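Long-range contact in CoA-binding domain-containing protein (PDB 1IUK), which probably binds coenzyme A through a Rossmann-like domain, although its precise cellular role is unknown: residues Pro28-Pro33 and Glu53-Glu58. Sequence-based numbering, arbitrary orientation.
Sequences PAHYVP and EELFGE
Phe56 reaches from the tip of a beta hairpin to the first turns of helix 28-38, where Pro33 and His30 receive its ring. Pro33 CB lies over one face of the phenyl group, 3.6 Å from the ring centroid, in a CH-pi contact, and comes within 3.4 Å of Phe56 CZ. Leu55 CB covers the opposite face near the rim. Against His30 the phenyl ring is turned edge-on: Phe56 CE1 sits over the centre of the imidazole, with the planes at 53° in an edge-to-face pair. Chi1 of -177° sets His30 CG anti to the backbone N, and ND1 is hydrogen-bonded to the carbonyl oxygen of His22. Between the two segments the packing thins at Leu55, whose CD2 stays 4.3 Å from His30 CE1 at the imidazole edge, and gives way to partly exposed Gly57 and Glu58 on the solvent side of the turn. An alanine in place of Phe56 would probably open a gap between Pro33 and Leu55 and leave the imidazole face without its aromatic partner. Phe56 also rests on Val43 and Pro45 of edge strand 42-46, so the type I' turn from Leu55 to Glu58, the two-residue loop of a beta hairpin, packs against a helix of the Rossmann-like CoA-binding fold.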
loop_
_atom_site.group_PDB
_atom_site.type_symbol
_atom_site.label_atom_id
_atom_site.label_comp_id
_atom_site.label_asym_id
_atom_site.label_seq_id
_atom_site.Cartn_x
_atom_site.Cartn_y
_atom_site.Cartn_z
ATOM N N PRO A 28 7.623 -4.792 -9.303
ATOM C CA PRO A 28 7.744 -4.288 -7.931
ATOM C C PRO A 28 6.462 -4.544 -7.153
ATOM O O PRO A 28 6.494 -4.790 -5.950
ATOM C CB PRO A 28 8.009 -2.803 -8.119
ATOM C CG PRO A 28 8.654 -2.715 -9.456
ATOM C CD PRO A 28 7.999 -3.771 -10.291
ATOM N N ALA A 29 5.337 -4.480 -7.865
ATOM C CA ALA A 29 4.015 -4.707 -7.292
ATOM C C ALA A 29 3.862 -6.168 -6.900
ATOM O O ALA A 29 2.817 -6.584 -6.396
ATOM C CB ALA A 29 2.923 -4.312 -8.294
ATOM N N HIS A 30 4.890 -6.968 -7.165
ATOM C CA HIS A 30 4.825 -8.356 -6.760
ATOM C C HIS A 30 5.946 -8.634 -5.776
ATOM O O HIS A 30 5.705 -9.165 -4.691
ATOM C CB HIS A 30 4.962 -9.316 -7.936
ATOM C CG HIS A 30 4.813 -10.747 -7.533
ATOM N ND1 HIS A 30 3.623 -11.430 -7.648
ATOM C CD2 HIS A 30 5.673 -11.592 -6.918
ATOM C CE1 HIS A 30 3.754 -12.633 -7.120
ATOM N NE2 HIS A 30 4.989 -12.757 -6.669
ATOM N N TYR A 31 7.168 -8.255 -6.133
ATOM C CA TYR A 31 8.284 -8.541 -5.241
ATOM C C TYR A 31 8.373 -7.690 -3.976
ATOM O O TYR A 31 8.915 -8.159 -2.973
ATOM C CB TYR A 31 9.620 -8.556 -6.016
ATOM C CG TYR A 31 10.143 -7.248 -6.552
ATOM C CD1 TYR A 31 10.691 -6.290 -5.701
ATOM C CD2 TYR A 31 10.160 -6.998 -7.931
ATOM C CE1 TYR A 31 11.247 -5.113 -6.207
ATOM C CE2 TYR A 31 10.713 -5.826 -8.445
ATOM C CZ TYR A 31 11.254 -4.887 -7.579
ATOM O OH TYR A 31 11.786 -3.718 -8.076
ATOM N N VAL A 32 7.835 -6.467 -3.987
ATOM C CA VAL A 32 7.874 -5.648 -2.769
ATOM C C VAL A 32 6.905 -6.301 -1.768
ATOM O O VAL A 32 7.243 -6.514 -0.593
ATOM C CB VAL A 32 7.497 -4.177 -3.055
ATOM C CG1 VAL A 32 7.215 -3.444 -1.754
ATOM C CG2 VAL A 32 8.635 -3.491 -3.800
ATOM N N PRO A 33 5.682 -6.621 -2.210
ATOM C CA PRO A 33 4.730 -7.267 -1.296
ATOM C C PRO A 33 5.286 -8.604 -0.757
ATOM O O PRO A 33 5.002 -9.018 0.375
ATOM C CB PRO A 33 3.490 -7.476 -2.167
ATOM C CG PRO A 33 3.620 -6.466 -3.252
ATOM C CD PRO A 33 5.076 -6.334 -3.522
ATOM N N GLU A 53 -7.360 -14.508 -8.107
ATOM C CA GLU A 53 -6.096 -15.229 -8.146
ATOM C C GLU A 53 -5.376 -15.124 -6.810
ATOM O O GLU A 53 -5.369 -14.066 -6.177
ATOM C CB GLU A 53 -5.209 -14.665 -9.255
ATOM C CG GLU A 53 -5.452 -15.275 -10.624
ATOM C CD GLU A 53 -4.408 -14.830 -11.636
ATOM O OE1 GLU A 53 -4.767 -14.055 -12.556
ATOM O OE2 GLU A 53 -3.231 -15.250 -11.507
ATOM N N GLU A 54 -4.764 -16.217 -6.371
ATOM C CA GLU A 54 -4.053 -16.185 -5.101
ATOM C C GLU A 54 -2.716 -15.468 -5.231
ATOM O O GLU A 54 -1.835 -15.892 -5.991
ATOM C CB GLU A 54 -3.832 -17.603 -4.582
ATOM C CG GLU A 54 -3.582 -17.686 -3.088
ATOM C CD GLU A 54 -2.689 -18.860 -2.717
ATOM O OE1 GLU A 54 -1.722 -18.657 -1.952
ATOM O OE2 GLU A 54 -2.951 -19.989 -3.192
ATOM N N LEU A 55 -2.569 -14.369 -4.499
ATOM C CA LEU A 55 -1.332 -13.610 -4.523
ATOM C C LEU A 55 -0.891 -13.432 -3.086
ATOM O O LEU A 55 -1.686 -13.052 -2.233
ATOM C CB LEU A 55 -1.537 -12.237 -5.177
ATOM C CG LEU A 55 -1.670 -12.144 -6.707
ATOM C CD1 LEU A 55 -1.616 -10.697 -7.127
ATOM C CD2 LEU A 55 -0.560 -12.903 -7.389
ATOM N N PHE A 56 0.372 -13.732 -2.815
ATOM C CA PHE A 56 0.917 -13.589 -1.471
ATOM C C PHE A 56 0.151 -14.402 -0.436
ATOM O O PHE A 56 0.005 -13.978 0.710
ATOM C CB PHE A 56 0.935 -12.111 -1.083
ATOM C CG PHE A 56 1.363 -11.213 -2.202
ATOM C CD1 PHE A 56 2.533 -11.480 -2.912
ATOM C CD2 PHE A 56 0.567 -10.144 -2.598
ATOM C CE1 PHE A 56 2.900 -10.708 -3.999
ATOM C CE2 PHE A 56 0.924 -9.361 -3.689
ATOM C CZ PHE A 56 2.092 -9.642 -4.395
ATOM N N GLY A 57 -0.334 -15.571 -0.849
ATOM C CA GLY A 57 -1.068 -16.438 0.058
ATOM C C GLY A 57 -2.514 -16.038 0.273
ATOM O O GLY A 57 -3.250 -16.708 0.998
ATOM N N GLU A 58 -2.926 -14.946 -0.364
ATOM C CA GLU A 58 -4.292 -14.452 -0.228
ATOM C C GLU A 58 -4.970 -14.288 -1.586
ATOM O O GLU A 58 -4.305 -14.066 -2.600
ATOM C CB GLU A 58 -4.284 -13.102 0.492
ATOM C CG GLU A 58 -3.852 -13.173 1.944
ATOM C CD GLU A 58 -4.786 -14.025 2.801
ATOM O OE1 GLU A 58 -5.784 -14.562 2.276
ATOM O OE2 GLU A 58 -4.519 -14.164 4.008
#